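PDB 5O1L: rubber oxygenase from Streptomyces sp., which catalyses the oxidative, endo-type cleavage of the double bonds of poly(cis-1,4-isoprene) with molecular oxygen, using a non-covalently bound b-type heme. Local coordinates for residues A200-L205 / I220-A225; V192-V197 / H266-S271; K126-G131 / A381-V386; T168-Y173 / L387-E392. All blocks are in the same frame, centred on the assembly; numbering follows the deposited sequence.

Contact 1: A200-L205 / I220-A225; sequences AVRHLL and IPISQA. With HEM (protoporphyrin IX containing Fe), chain C.
Arg202 reaches across Pro221 to the backbone of Ile222, on the probable proximal side of the heme pocket in an all-helical, globin-related domain, where helix 187-204 meets the loop leading into helix 224-244. The arginine chain, extended from CG to NE, runs at about a right angle to the side chain of Ile222 and grips the carbonyl oxygen of that residue side-on. NE lies 2.9 Å from Ile222 O and well above the carbonyl plane, while NH2 bonds to the same oxygen from within that plane. Both bonds are bent, with N-H...O angles of 149° and 145°. The third nitrogen, NH1, forms a salt bridge with Asp60, so the guanidinium joins the loop to helix 59-68. An alanine in place of Arg202 would probably leave Ile222 O without these two donors and Asp60 without this positive partner. On the heme side, Val201 and Ile222 cross at about a right angle. Val201 holds CG1 anti to the backbone N (chi1 173°), and this methyl meets Ile222 CD1 at 3.7 Å. Pro221 packs against Leu205. Ile222 lies close to His198, the inferred axial ligand, and its CG1 approaches HEM CAC to 3.7 Å.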
# COMPACT_ATOMS: atom_id res chain seq x y z
N ALA A 200 -8.44 10.42 -11.63
CA ALA A 200 -8.07 11.81 -11.88
C ALA A 200 -6.64 11.92 -12.32
O ALA A 200 -6.36 12.63 -13.29
CB ALA A 200 -8.27 12.63 -10.63
N VAL A 201 -5.72 11.23 -11.64
CA VAL A 201 -4.32 11.21 -12.01
C VAL A 201 -4.08 10.75 -13.43
O VAL A 201 -3.19 11.26 -14.11
CB VAL A 201 -3.50 10.41 -10.99
CG1 VAL A 201 -2.05 10.21 -11.42
CG2 VAL A 201 -3.56 11.15 -9.64
N ARG A 202 -4.86 9.78 -13.87
CA ARG A 202 -4.71 9.25 -15.23
C ARG A 202 -5.06 10.32 -16.26
O ARG A 202 -4.53 10.31 -17.37
CB ARG A 202 -5.55 8.01 -15.42
CG ARG A 202 -5.08 6.83 -14.60
CD ARG A 202 -5.74 5.55 -15.08
NE ARG A 202 -5.49 4.49 -14.11
CZ ARG A 202 -6.32 4.21 -13.13
NH1 ARG A 202 -7.53 4.77 -12.96
NH2 ARG A 202 -5.89 3.32 -12.19
N HIS A 203 -5.99 11.21 -15.91
CA HIS A 203 -6.31 12.33 -16.79
C HIS A 203 -5.26 13.44 -16.70
O HIS A 203 -4.92 14.09 -17.71
CB HIS A 203 -7.69 12.81 -16.42
CG HIS A 203 -8.25 13.85 -17.35
ND1 HIS A 203 -8.60 15.11 -16.93
CD2 HIS A 203 -8.52 13.80 -18.68
CE1 HIS A 203 -9.04 15.81 -17.97
NE2 HIS A 203 -8.98 15.05 -19.05
N LEU A 204 -4.68 13.67 -15.53
CA LEU A 204 -3.78 14.79 -15.27
C LEU A 204 -2.35 14.56 -15.65
O LEU A 204 -1.73 15.42 -16.30
CB LEU A 204 -3.85 15.21 -13.79
CG LEU A 204 -5.25 15.74 -13.48
CD1 LEU A 204 -5.43 15.90 -11.99
CD2 LEU A 204 -5.51 17.07 -14.18
N LEU A 205 -1.75 13.44 -15.23
CA LEU A 205 -0.31 13.26 -15.39
C LEU A 205 0.14 13.30 -16.87
O LEU A 205 1.24 13.78 -17.10
CB LEU A 205 0.22 11.99 -14.70
CG LEU A 205 0.68 12.14 -13.28
CD1 LEU A 205 1.14 10.78 -12.69
CD2 LEU A 205 1.80 13.17 -13.04
N ILE A 220 -0.45 6.26 -20.14
CA ILE A 220 -1.39 6.62 -19.09
C ILE A 220 -0.85 5.94 -17.82
O ILE A 220 -0.48 4.75 -17.90
CB ILE A 220 -2.78 6.03 -19.38
CG1 ILE A 220 -3.25 6.45 -20.81
CG2 ILE A 220 -3.78 6.31 -18.26
CD1 ILE A 220 -4.58 5.89 -21.19
N PRO A 221 -0.76 6.65 -16.72
CA PRO A 221 -0.15 6.04 -15.54
C PRO A 221 -1.17 5.12 -14.81
O PRO A 221 -2.36 5.11 -15.06
CB PRO A 221 0.11 7.24 -14.64
CG PRO A 221 -1.02 8.14 -14.97
CD PRO A 221 -1.20 8.03 -16.46
N ILE A 222 -0.61 4.40 -13.85
CA ILE A 222 -1.39 3.61 -12.90
C ILE A 222 -2.22 2.55 -13.62
O ILE A 222 -3.45 2.47 -13.50
CB ILE A 222 -2.26 4.44 -11.91
CG1 ILE A 222 -1.64 5.77 -11.50
CG2 ILE A 222 -2.56 3.58 -10.68
CD1 ILE A 222 -2.51 6.58 -10.60
N SER A 223 -1.55 1.72 -14.38
CA SER A 223 -2.25 0.57 -14.99
C SER A 223 -2.61 -0.46 -13.91
O SER A 223 -2.11 -0.39 -12.78
CB SER A 223 -1.37 -0.11 -16.05
OG SER A 223 -0.27 -0.74 -15.42
N GLN A 224 -3.49 -1.38 -14.25
CA GLN A 224 -3.84 -2.52 -13.38
C GLN A 224 -2.57 -3.23 -12.94
O GLN A 224 -2.44 -3.66 -11.78
CB GLN A 224 -4.73 -3.52 -14.13
CG GLN A 224 -6.12 -2.99 -14.48
CD GLN A 224 -7.10 -3.12 -13.38
OE1 GLN A 224 -7.94 -2.21 -13.14
NE2 GLN A 224 -7.00 -4.18 -12.64
N ALA A 225 -1.66 -3.46 -13.89
CA ALA A 225 -0.39 -4.13 -13.58
C ALA A 225 0.39 -3.33 -12.54
O ALA A 225 0.95 -3.90 -11.58
CB ALA A 225 0.44 -4.35 -14.86
CHA HEM C . -3.17 8.55 -4.48
CHB HEM C . -3.45 4.26 -2.45
CHC HEM C . -1.28 2.33 -6.26
CHD HEM C . -0.14 6.72 -7.73
C1A HEM C . -3.46 7.51 -3.67
C2A HEM C . -4.20 7.68 -2.44
C3A HEM C . -4.24 6.48 -1.85
C4A HEM C . -3.60 5.56 -2.68
CMA HEM C . -4.88 6.22 -0.51
CAA HEM C . -4.81 8.99 -1.87
CBA HEM C . -3.73 9.78 -1.11
CGA HEM C . -4.39 10.77 -0.21
O1A HEM C . -4.77 11.78 -0.80
O2A HEM C . -4.52 10.50 1.05
C1B HEM C . -2.90 3.34 -3.34
C2B HEM C . -2.87 1.95 -3.07
C3B HEM C . -2.30 1.36 -4.11
C4B HEM C . -1.93 2.40 -5.05
CMB HEM C . -3.40 1.24 -1.84
CAB HEM C . -2.04 -0.00 -4.50
CBB HEM C . -2.36 -1.19 -3.76
C1C HEM C . -0.77 3.37 -7.02
C2C HEM C . 0.17 3.14 -8.11
C3C HEM C . 0.45 4.40 -8.51
C4C HEM C . -0.24 5.32 -7.62
CMC HEM C . 0.58 1.82 -8.69
CAC HEM C . 1.37 4.81 -9.59
CBC HEM C . 2.00 4.04 -10.57
C1D HEM C . -0.86 7.59 -6.96
C2D HEM C . -0.88 9.05 -7.16
C3D HEM C . -1.71 9.58 -6.27
C4D HEM C . -2.26 8.45 -5.52
CMD HEM C . -0.01 9.72 -8.16
CAD HEM C . -2.04 11.08 -6.06
CBD HEM C . -0.98 11.64 -5.13
CGD HEM C . -1.23 13.14 -4.96
O1D HEM C . -1.49 13.55 -3.80
O2D HEM C . -1.18 13.97 -5.91
NA HEM C . -3.13 6.20 -3.82
NB HEM C . -2.30 3.54 -4.52
NC HEM C . -0.99 4.68 -6.70
ND HEM C . -1.77 7.27 -6.01
FE HEM C . -2.07 5.43 -5.29

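Contact 2: V192-V197 / H266-S271; sequences VKTRMV and HMLGVS. With HEM (protoporphyrin IX containing Fe), chain C.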
# COMPACT_ATOMS: atom_id res chain seq x y z
N VAL A 192 -13.07 3.79 -2.53
CA VAL A 192 -13.79 4.45 -3.59
C VAL A 192 -13.14 5.85 -3.89
O VAL A 192 -12.90 6.18 -5.05
CB VAL A 192 -15.27 4.59 -3.29
CG1 VAL A 192 -15.93 5.51 -4.30
CG2 VAL A 192 -15.95 3.25 -3.24
N LYS A 193 -12.81 6.58 -2.83
CA LYS A 193 -12.13 7.85 -3.06
C LYS A 193 -10.79 7.65 -3.72
O LYS A 193 -10.42 8.44 -4.58
CB LYS A 193 -12.00 8.58 -1.72
CG LYS A 193 -13.35 9.11 -1.18
CD LYS A 193 -13.17 9.92 0.08
CE LYS A 193 -14.51 10.41 0.58
NZ LYS A 193 -14.36 11.24 1.79
N THR A 194 -10.01 6.61 -3.32
CA THR A 194 -8.74 6.32 -3.95
C THR A 194 -8.90 6.00 -5.39
O THR A 194 -8.12 6.44 -6.25
CB THR A 194 -8.01 5.21 -3.17
OG1 THR A 194 -7.81 5.59 -1.79
CG2 THR A 194 -6.69 4.84 -3.90
N ARG A 195 -9.89 5.15 -5.71
CA ARG A 195 -10.16 4.83 -7.10
C ARG A 195 -10.40 6.09 -7.93
O ARG A 195 -9.92 6.23 -9.06
CB ARG A 195 -11.32 3.86 -7.12
CG ARG A 195 -11.68 3.28 -8.41
CD ARG A 195 -12.61 2.13 -8.24
NE ARG A 195 -12.94 1.76 -9.55
CZ ARG A 195 -13.94 1.01 -9.92
NH1 ARG A 195 -14.76 0.57 -9.04
NH2 ARG A 195 -14.14 0.77 -11.21
N MET A 196 -11.11 7.04 -7.35
CA MET A 196 -11.40 8.30 -8.02
C MET A 196 -10.13 9.19 -8.14
O MET A 196 -9.89 9.76 -9.23
CB MET A 196 -12.49 9.10 -7.28
CG MET A 196 -13.84 8.44 -7.24
SD MET A 196 -14.99 9.24 -6.06
CE MET A 196 -14.84 10.92 -6.58
N VAL A 197 -9.32 9.25 -7.09
CA VAL A 197 -8.03 9.95 -7.15
C VAL A 197 -7.19 9.37 -8.29
O VAL A 197 -6.64 10.08 -9.14
CB VAL A 197 -7.26 9.95 -5.84
CG1 VAL A 197 -5.86 10.51 -6.05
CG2 VAL A 197 -8.02 10.71 -4.81
N HIS A 266 -9.92 -5.39 -5.09
CA HIS A 266 -11.19 -5.23 -5.89
C HIS A 266 -11.77 -3.87 -5.63
O HIS A 266 -12.18 -3.19 -6.60
CB HIS A 266 -12.15 -6.31 -5.43
CG HIS A 266 -13.46 -6.26 -6.12
ND1 HIS A 266 -14.54 -5.45 -5.82
CD2 HIS A 266 -13.86 -7.05 -7.13
CE1 HIS A 266 -15.54 -5.75 -6.67
NE2 HIS A 266 -15.12 -6.70 -7.50
N MET A 267 -11.84 -3.44 -4.38
CA MET A 267 -12.51 -2.14 -4.09
C MET A 267 -11.71 -0.99 -4.60
O MET A 267 -12.26 0.05 -4.93
CB MET A 267 -12.71 -2.02 -2.61
CG MET A 267 -13.61 -3.08 -2.00
SD MET A 267 -15.23 -3.20 -2.76
CE MET A 267 -16.01 -1.62 -2.30
N LEU A 268 -10.43 -1.15 -4.81
CA LEU A 268 -9.60 -0.10 -5.47
C LEU A 268 -9.73 -0.11 -6.95
O LEU A 268 -9.12 0.76 -7.63
CB LEU A 268 -8.14 -0.28 -5.08
CG LEU A 268 -7.85 0.03 -3.64
CD1 LEU A 268 -6.51 -0.59 -3.15
CD2 LEU A 268 -7.84 1.51 -3.41
N GLY A 269 -10.48 -1.04 -7.54
CA GLY A 269 -10.66 -1.09 -8.96
C GLY A 269 -9.83 -2.07 -9.73
O GLY A 269 -9.89 -2.08 -10.95
N VAL A 270 -9.14 -2.99 -9.04
CA VAL A 270 -8.41 -4.06 -9.72
C VAL A 270 -9.43 -5.13 -10.18
O VAL A 270 -10.25 -5.58 -9.37
CB VAL A 270 -7.35 -4.68 -8.88
CG1 VAL A 270 -6.63 -5.74 -9.73
CG2 VAL A 270 -6.36 -3.58 -8.40
N SER A 271 -9.42 -5.51 -11.44
CA SER A 271 -10.26 -6.56 -11.92
C SER A 271 -9.92 -7.86 -11.21
O SER A 271 -8.73 -8.18 -11.00
CB SER A 271 -9.96 -6.78 -13.40
OG SER A 271 -10.65 -7.92 -13.84
CHA HEM C . -3.17 8.55 -4.48
CHB HEM C . -3.45 4.26 -2.45
CHC HEM C . -1.28 2.33 -6.26
CHD HEM C . -0.14 6.72 -7.73
C1A HEM C . -3.46 7.51 -3.67
C2A HEM C . -4.20 7.68 -2.44
C3A HEM C . -4.24 6.48 -1.85
C4A HEM C . -3.60 5.56 -2.68
CMA HEM C . -4.88 6.22 -0.51
CAA HEM C . -4.81 8.99 -1.87
CBA HEM C . -3.73 9.78 -1.11
CGA HEM C . -4.39 10.77 -0.21
O1A HEM C . -4.77 11.78 -0.80
O2A HEM C . -4.52 10.50 1.05
C1B HEM C . -2.90 3.34 -3.34
C2B HEM C . -2.87 1.95 -3.07
C3B HEM C . -2.30 1.36 -4.11
C4B HEM C . -1.93 2.40 -5.05
CMB HEM C . -3.40 1.24 -1.84
CAB HEM C . -2.04 -0.00 -4.50
CBB HEM C . -2.36 -1.19 -3.76
C1C HEM C . -0.77 3.37 -7.02
C2C HEM C . 0.17 3.14 -8.11
C3C HEM C . 0.45 4.40 -8.51
C4C HEM C . -0.24 5.32 -7.62
CMC HEM C . 0.58 1.82 -8.69
CAC HEM C . 1.37 4.81 -9.59
CBC HEM C . 2.00 4.04 -10.57
C1D HEM C . -0.86 7.59 -6.96
C2D HEM C . -0.88 9.05 -7.16
C3D HEM C . -1.71 9.58 -6.27
C4D HEM C . -2.26 8.45 -5.52
CMD HEM C . -0.01 9.72 -8.16
CAD HEM C . -2.04 11.08 -6.06
CBD HEM C . -0.98 11.64 -5.13
CGD HEM C . -1.23 13.14 -4.96
O1D HEM C . -1.49 13.55 -3.80
O2D HEM C . -1.18 13.97 -5.91
NA HEM C . -3.13 6.20 -3.82
NB HEM C . -2.30 3.54 -4.52
NC HEM C . -0.99 4.68 -6.70
ND HEM C . -1.77 7.27 -6.01
FE HEM C . -2.07 5.43 -5.29
O HOH W 1 -14.68 0.09 -6.21
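Thr194 and Leu268 make the apolar part of this contact, between helix 187-204 and the turn that ends helix 251-267. Their side chains cross obliquely, methyl to methyl, with Thr194 CG2 3.6 Å from Leu268 CD2. The threonine places CG2 anti to its backbone N (chi1 of OG1 -58°), which leaves OG1 beside the backbone N; OG1 is hydrogen-bonded to Thr190 O, one turn back in the helix.

Arg195 supplies the van der Waals packing against the backbone. Its chain, extended from CG to NE, passes the carbonyl of Leu268, with CG 3.7 Å from Leu268 O. Gly269 CA then lies over one face of the guanidinium, toward the rim and 3.7 Å from NE. Gly269, at positive phi (100°), closes a Schellman motif, and a CB on it would clash with Arg195 NE.

The polar link is indirect. A water in the guanidinium plane accepts from Arg195 NH1 at 2.9 Å and donates to Met267 O at 2.7 Å. Salt bridges from NE to Asp56 and from NH2 to Glu58 engage the other nitrogens, so the group is fixed in rotation.

Against the heme, Thr194 OG1 lies 3.3 Å from HEM CMA, Val197 CG1 is 3.7 Å from HEM CHA, and Leu268 CD1 meets HEM CMB. Together they line this part of the heme b pocket, two from the helix that carries His198, the inferred axial ligand, and one from the turn after helix 251-267.

Contact 3: K126-G131 / A381-V386; sequences KGIYVG and ALRKFV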
# COMPACT_ATOMS: atom_id res chain seq x y z
N LYS A 126 -0.83 -8.26 15.60
CA LYS A 126 0.55 -8.19 15.11
C LYS A 126 0.92 -6.78 14.70
O LYS A 126 1.85 -6.55 13.90
CB LYS A 126 0.76 -9.16 13.93
CG LYS A 126 0.33 -10.58 14.22
CD LYS A 126 0.88 -11.21 15.42
CE LYS A 126 0.48 -12.67 15.44
NZ LYS A 126 0.88 -13.25 16.72
N GLY A 127 0.26 -5.78 15.28
CA GLY A 127 0.33 -4.40 14.79
C GLY A 127 1.67 -3.75 14.78
O GLY A 127 1.96 -2.99 13.86
N ILE A 128 2.52 -4.00 15.76
CA ILE A 128 3.87 -3.41 15.70
C ILE A 128 4.63 -3.88 14.45
O ILE A 128 5.32 -3.10 13.76
CB ILE A 128 4.68 -3.64 16.99
CG1 ILE A 128 5.96 -2.80 16.95
CG2 ILE A 128 4.92 -5.06 17.26
CD1 ILE A 128 6.70 -2.92 18.26
N TYR A 129 4.49 -5.18 14.15
CA TYR A 129 5.19 -5.75 13.01
C TYR A 129 4.62 -5.32 11.70
O TYR A 129 5.34 -4.84 10.82
CB TYR A 129 5.22 -7.30 13.08
CG TYR A 129 5.69 -7.79 14.43
CD1 TYR A 129 6.96 -7.45 14.86
CD2 TYR A 129 4.84 -8.53 15.25
CE1 TYR A 129 7.39 -7.77 16.12
CE2 TYR A 129 5.27 -8.89 16.51
CZ TYR A 129 6.56 -8.52 16.92
OH TYR A 129 7.10 -8.80 18.22
N VAL A 130 3.30 -5.41 11.57
CA VAL A 130 2.67 -4.97 10.31
C VAL A 130 2.90 -3.48 10.07
O VAL A 130 3.19 -3.02 8.95
CB VAL A 130 1.20 -5.32 10.34
CG1 VAL A 130 0.47 -4.86 9.22
CG2 VAL A 130 0.98 -6.82 10.43
N GLY A 131 2.74 -2.71 11.12
CA GLY A 131 2.85 -1.25 10.97
C GLY A 131 4.28 -0.86 10.63
O GLY A 131 4.51 0.08 9.84
N ALA A 381 10.80 2.42 19.85
CA ALA A 381 10.74 3.45 18.79
C ALA A 381 9.82 2.99 17.64
O ALA A 381 9.01 3.82 17.14
CB ALA A 381 12.10 3.77 18.31
N LEU A 382 9.89 1.73 17.27
CA LEU A 382 8.96 1.21 16.24
C LEU A 382 7.53 1.28 16.77
O LEU A 382 6.62 1.62 15.96
CB LEU A 382 9.36 -0.21 15.86
CG LEU A 382 10.68 -0.27 15.13
CD1 LEU A 382 11.11 -1.74 15.00
CD2 LEU A 382 10.58 0.37 13.75
N ARG A 383 7.28 0.93 17.99
CA ARG A 383 5.91 0.96 18.52
C ARG A 383 5.38 2.39 18.49
O ARG A 383 4.25 2.61 18.05
CB ARG A 383 5.91 0.44 19.95
CG ARG A 383 4.53 0.25 20.51
CD ARG A 383 4.50 0.00 21.99
NE ARG A 383 4.88 1.20 22.69
CZ ARG A 383 4.08 2.13 23.13
NH1 ARG A 383 4.57 3.17 23.75
NH2 ARG A 383 2.75 2.02 22.94
N LYS A 384 6.20 3.37 18.89
CA LYS A 384 5.73 4.76 18.89
C LYS A 384 5.52 5.21 17.44
O LYS A 384 4.53 5.97 17.16
CB LYS A 384 6.75 5.68 19.57
CG LYS A 384 6.80 5.52 21.07
CD LYS A 384 7.52 6.70 21.65
CE LYS A 384 7.50 6.71 23.18
NZ LYS A 384 8.64 5.98 23.77
N PHE A 385 6.37 4.83 16.52
CA PHE A 385 6.18 5.12 15.09
C PHE A 385 4.82 4.61 14.61
O PHE A 385 4.08 5.36 13.94
CB PHE A 385 7.34 4.49 14.29
CG PHE A 385 7.19 4.44 12.83
CD1 PHE A 385 7.44 5.57 12.08
CD2 PHE A 385 6.78 3.31 12.19
CE1 PHE A 385 7.27 5.55 10.69
CE2 PHE A 385 6.70 3.27 10.82
CZ PHE A 385 6.91 4.38 10.09
N VAL A 386 4.49 3.38 14.90
CA VAL A 386 3.24 2.81 14.44
C VAL A 386 2.05 3.60 15.03
O VAL A 386 1.09 3.89 14.30
CB VAL A 386 3.17 1.29 14.74
CG1 VAL A 386 1.78 0.80 14.34
CG2 VAL A 386 4.23 0.60 13.90
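Leu382 opens the contact on helix 373-393, its CB meeting CG1 of Ile128 at 4.4 Å; the leucine also packs on Trp355 of helix 345-362 and Leu136 of helix 127-142. Next comes Arg383, whose CB lies 3.8 Å from Ile128 CD1. The isoleucine crosses the arginine at about a right angle. Ile128 holds CG1 anti to its backbone N (chi1 -170°), and CG1 and CD1 rest over the backbone N and CA of Arg383. The guanidinium of Arg383 leads away from the contact and forms a salt bridge with Glu380, a residue of its own helix. This is a steep helix-helix crossing within an all-helical fold: the axes of 127-131 and 381-386 approach to 9.0 Å at 75°. Phe385 turns its ring edge to the first segment, with CE2 4.0 Å from Gly131 O, while the ring also meets Leu314 and Leu318. Val386 makes the closest approach between the two segments. Val386 CG2 sits 3.6 Å from Gly131 C and packs on the CA of that glycine as well. The other methyl, Val386 CG1, touches Gly127 O at 3.8 Å, and a CB on Gly131 would clash with it.

Contact 4: T168-Y173 / L387-E392; sequences TARLGY and LLFLSE. With HEM (protoporphyrin IX containing Fe), chain C.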
# COMPACT_ATOMS: atom_id res chain seq x y z
N THR A 168 2.15 8.03 1.30
CA THR A 168 2.63 6.83 0.62
C THR A 168 3.10 5.80 1.67
O THR A 168 2.77 4.59 1.59
CB THR A 168 3.82 7.15 -0.32
OG1 THR A 168 3.38 8.13 -1.28
CG2 THR A 168 4.32 5.93 -1.02
N ALA A 169 3.88 6.26 2.63
CA ALA A 169 4.40 5.34 3.63
C ALA A 169 3.31 4.76 4.54
O ALA A 169 3.52 3.68 5.12
CB ALA A 169 5.55 5.97 4.44
N ARG A 170 2.15 5.37 4.61
CA ARG A 170 1.04 4.90 5.41
C ARG A 170 0.12 3.92 4.65
O ARG A 170 -0.87 3.46 5.22
CB ARG A 170 0.23 6.07 5.92
CG ARG A 170 0.89 6.74 7.12
CD ARG A 170 -0.09 7.59 7.89
NE ARG A 170 -0.31 8.88 7.28
CZ ARG A 170 0.53 9.91 7.37
NH1 ARG A 170 1.70 9.82 8.01
NH2 ARG A 170 0.21 11.03 6.80
N LEU A 171 0.43 3.62 3.40
CA LEU A 171 -0.42 2.69 2.71
C LEU A 171 -0.23 1.37 3.45
O LEU A 171 0.92 0.93 3.87
CB LEU A 171 -0.14 2.52 1.23
CG LEU A 171 -0.23 3.73 0.34
CD1 LEU A 171 0.10 3.30 -1.07
CD2 LEU A 171 -1.59 4.38 0.47
N GLY A 172 -1.35 0.72 3.57
CA GLY A 172 -1.50 -0.49 4.33
C GLY A 172 -2.27 -0.24 5.60
O GLY A 172 -2.98 -1.09 6.06
N TYR A 173 -2.09 0.92 6.23
CA TYR A 173 -2.78 1.15 7.49
C TYR A 173 -4.27 1.21 7.41
O TYR A 173 -4.93 0.67 8.26
CB TYR A 173 -2.23 2.45 8.16
CG TYR A 173 -0.91 2.34 8.87
CD1 TYR A 173 0.25 2.14 8.21
CD2 TYR A 173 -0.87 2.43 10.24
CE1 TYR A 173 1.49 2.05 8.86
CE2 TYR A 173 0.33 2.27 10.91
CZ TYR A 173 1.48 2.12 10.23
OH TYR A 173 2.73 2.01 10.87
N LEU A 387 2.10 3.94 16.31
CA LEU A 387 1.04 4.71 16.93
C LEU A 387 0.90 6.05 16.29
O LEU A 387 -0.24 6.52 16.06
CB LEU A 387 1.31 4.83 18.42
CG LEU A 387 1.20 3.60 19.24
CD1 LEU A 387 1.62 4.02 20.64
CD2 LEU A 387 -0.21 2.96 19.27
N LEU A 388 2.00 6.68 15.94
CA LEU A 388 1.93 7.98 15.28
C LEU A 388 1.30 7.83 13.88
O LEU A 388 0.50 8.69 13.49
CB LEU A 388 3.26 8.68 15.23
CG LEU A 388 3.74 9.14 16.60
CD1 LEU A 388 5.22 9.50 16.60
CD2 LEU A 388 2.90 10.32 17.19
N PHE A 389 1.62 6.78 13.13
CA PHE A 389 1.00 6.57 11.82
C PHE A 389 -0.44 6.17 11.95
O PHE A 389 -1.21 6.55 11.07
CB PHE A 389 1.80 5.53 11.02
CG PHE A 389 2.88 6.11 10.17
CD1 PHE A 389 3.56 7.27 10.53
CD2 PHE A 389 3.25 5.46 9.00
CE1 PHE A 389 4.53 7.81 9.71
CE2 PHE A 389 4.26 5.99 8.19
CZ PHE A 389 4.90 7.17 8.56
N LEU A 390 -0.86 5.48 13.01
CA LEU A 390 -2.28 5.31 13.29
C LEU A 390 -2.97 6.64 13.59
O LEU A 390 -4.03 6.92 13.03
CB LEU A 390 -2.53 4.35 14.46
CG LEU A 390 -2.30 2.87 14.28
CD1 LEU A 390 -2.35 2.16 15.63
CD2 LEU A 390 -3.38 2.31 13.37
N SER A 391 -2.39 7.46 14.47
CA SER A 391 -2.97 8.77 14.82
C SER A 391 -3.16 9.69 13.63
O SER A 391 -4.22 10.27 13.49
CB SER A 391 -2.09 9.51 15.85
OG SER A 391 -2.24 8.96 17.14
N GLU A 392 -2.13 9.84 12.80
CA GLU A 392 -2.10 10.84 11.74
C GLU A 392 -3.11 10.65 10.62
O GLU A 392 -3.79 11.60 10.24
CB GLU A 392 -0.68 10.97 11.15
CG GLU A 392 -0.48 12.03 10.05
CD GLU A 392 -1.23 13.35 10.29
OE1 GLU A 392 -1.23 13.87 11.42
OE2 GLU A 392 -1.84 13.89 9.33
CHA HEM C . -3.17 8.55 -4.48
CHB HEM C . -3.45 4.26 -2.45
CHC HEM C . -1.28 2.33 -6.26
CHD HEM C . -0.14 6.72 -7.73
C1A HEM C . -3.46 7.51 -3.67
C2A HEM C . -4.20 7.68 -2.44
C3A HEM C . -4.24 6.48 -1.85
C4A HEM C . -3.60 5.56 -2.68
CMA HEM C . -4.88 6.22 -0.51
CAA HEM C . -4.81 8.99 -1.87
CBA HEM C . -3.73 9.78 -1.11
CGA HEM C . -4.39 10.77 -0.21
O1A HEM C . -4.77 11.78 -0.80
O2A HEM C . -4.52 10.50 1.05
C1B HEM C . -2.90 3.34 -3.34
C2B HEM C . -2.87 1.95 -3.07
C3B HEM C . -2.30 1.36 -4.11
C4B HEM C . -1.93 2.40 -5.05
CMB HEM C . -3.40 1.24 -1.84
CAB HEM C . -2.04 -0.00 -4.50
CBB HEM C . -2.36 -1.19 -3.76
C1C HEM C . -0.77 3.37 -7.02
C2C HEM C . 0.17 3.14 -8.11
C3C HEM C . 0.45 4.40 -8.51
C4C HEM C . -0.24 5.32 -7.62
CMC HEM C . 0.58 1.82 -8.69
CAC HEM C . 1.37 4.81 -9.59
CBC HEM C . 2.00 4.04 -10.57
C1D HEM C . -0.86 7.59 -6.96
C2D HEM C . -0.88 9.05 -7.16
C3D HEM C . -1.71 9.58 -6.27
C4D HEM C . -2.26 8.45 -5.52
CMD HEM C . -0.01 9.72 -8.16
CAD HEM C . -2.04 11.08 -6.06
CBD HEM C . -0.98 11.64 -5.13
CGD HEM C . -1.23 13.14 -4.96
O1D HEM C . -1.49 13.55 -3.80
O2D HEM C . -1.18 13.97 -5.91
NA HEM C . -3.13 6.20 -3.82
NB HEM C . -2.30 3.54 -4.52
NC HEM C . -0.99 4.68 -6.70
ND HEM C . -1.77 7.27 -6.01
FE HEM C . -2.07 5.43 -5.29
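The Phe389 ring carries Arg170 over one face and meets Tyr173 at its edge. In the arginine conformer described here, Arg170 CG approaches ring atom Phe389 CD2 to 3.3 Å. The guanidinium, at 88° to the ring, has Phe389 CE1 at its edge and apparently Glu392 CG over one face, and is too far from the ring for more than a weak cation-pi attraction. The edge of Phe389 points at the face of Tyr173 in an offset edge-to-face stack, with centroids 5.7 Å apart and planes at 62°. This aromatic cluster joins the end of helix 161-169 and its following turn to helix 373-393, in an all-helical fold of the globin clan. Tyr173 has CG anti to the carbonyl carbon (chi1 -78°), which puts the root of its ring on the Phe389 side. Over that ring lies Phe389 CB, 3.5 Å from Tyr173 CZ. Phe385 extends the cluster, its ring meeting that of Phe389. Ala169 contributes CB, close to Phe389 CE2, and Tyr173 CD2 packs on Leu390 CD2 at 4.0 Å. The tyrosine hydroxyl also makes a weak hydrogen bond to Gly131 O. An alanine in place of Tyr173 would probably open a gap beside Phe389 CB and the CD2 edge of its ring, and leave Gly131 O without this weak bond. On the turn, Leu171 faces the heme, its CD2 3.5 Å from HEM CHB.

In the fold
From the N terminus, the chain first enters contact 3 at residues 126-131, at the start of helix 127-142, and contact 4 at 168-173, where helix 161-169 ends. Helix 187-204 then supplies the first segments of both contact 2 and contact 1. Contact 1 closes a short loop at 220-225, and contact 2 closes the longer one around it at 266-271. Both loops lie within those of contacts 3 and 4, which cross each other and close on successive turns of helix 373-393. Contacts 3 and 4 adjoin each other on that helix. Contacts 1, 2 and 4 all border the heme, whereas contact 3 lies across the chain's centre from contacts 1 and 2.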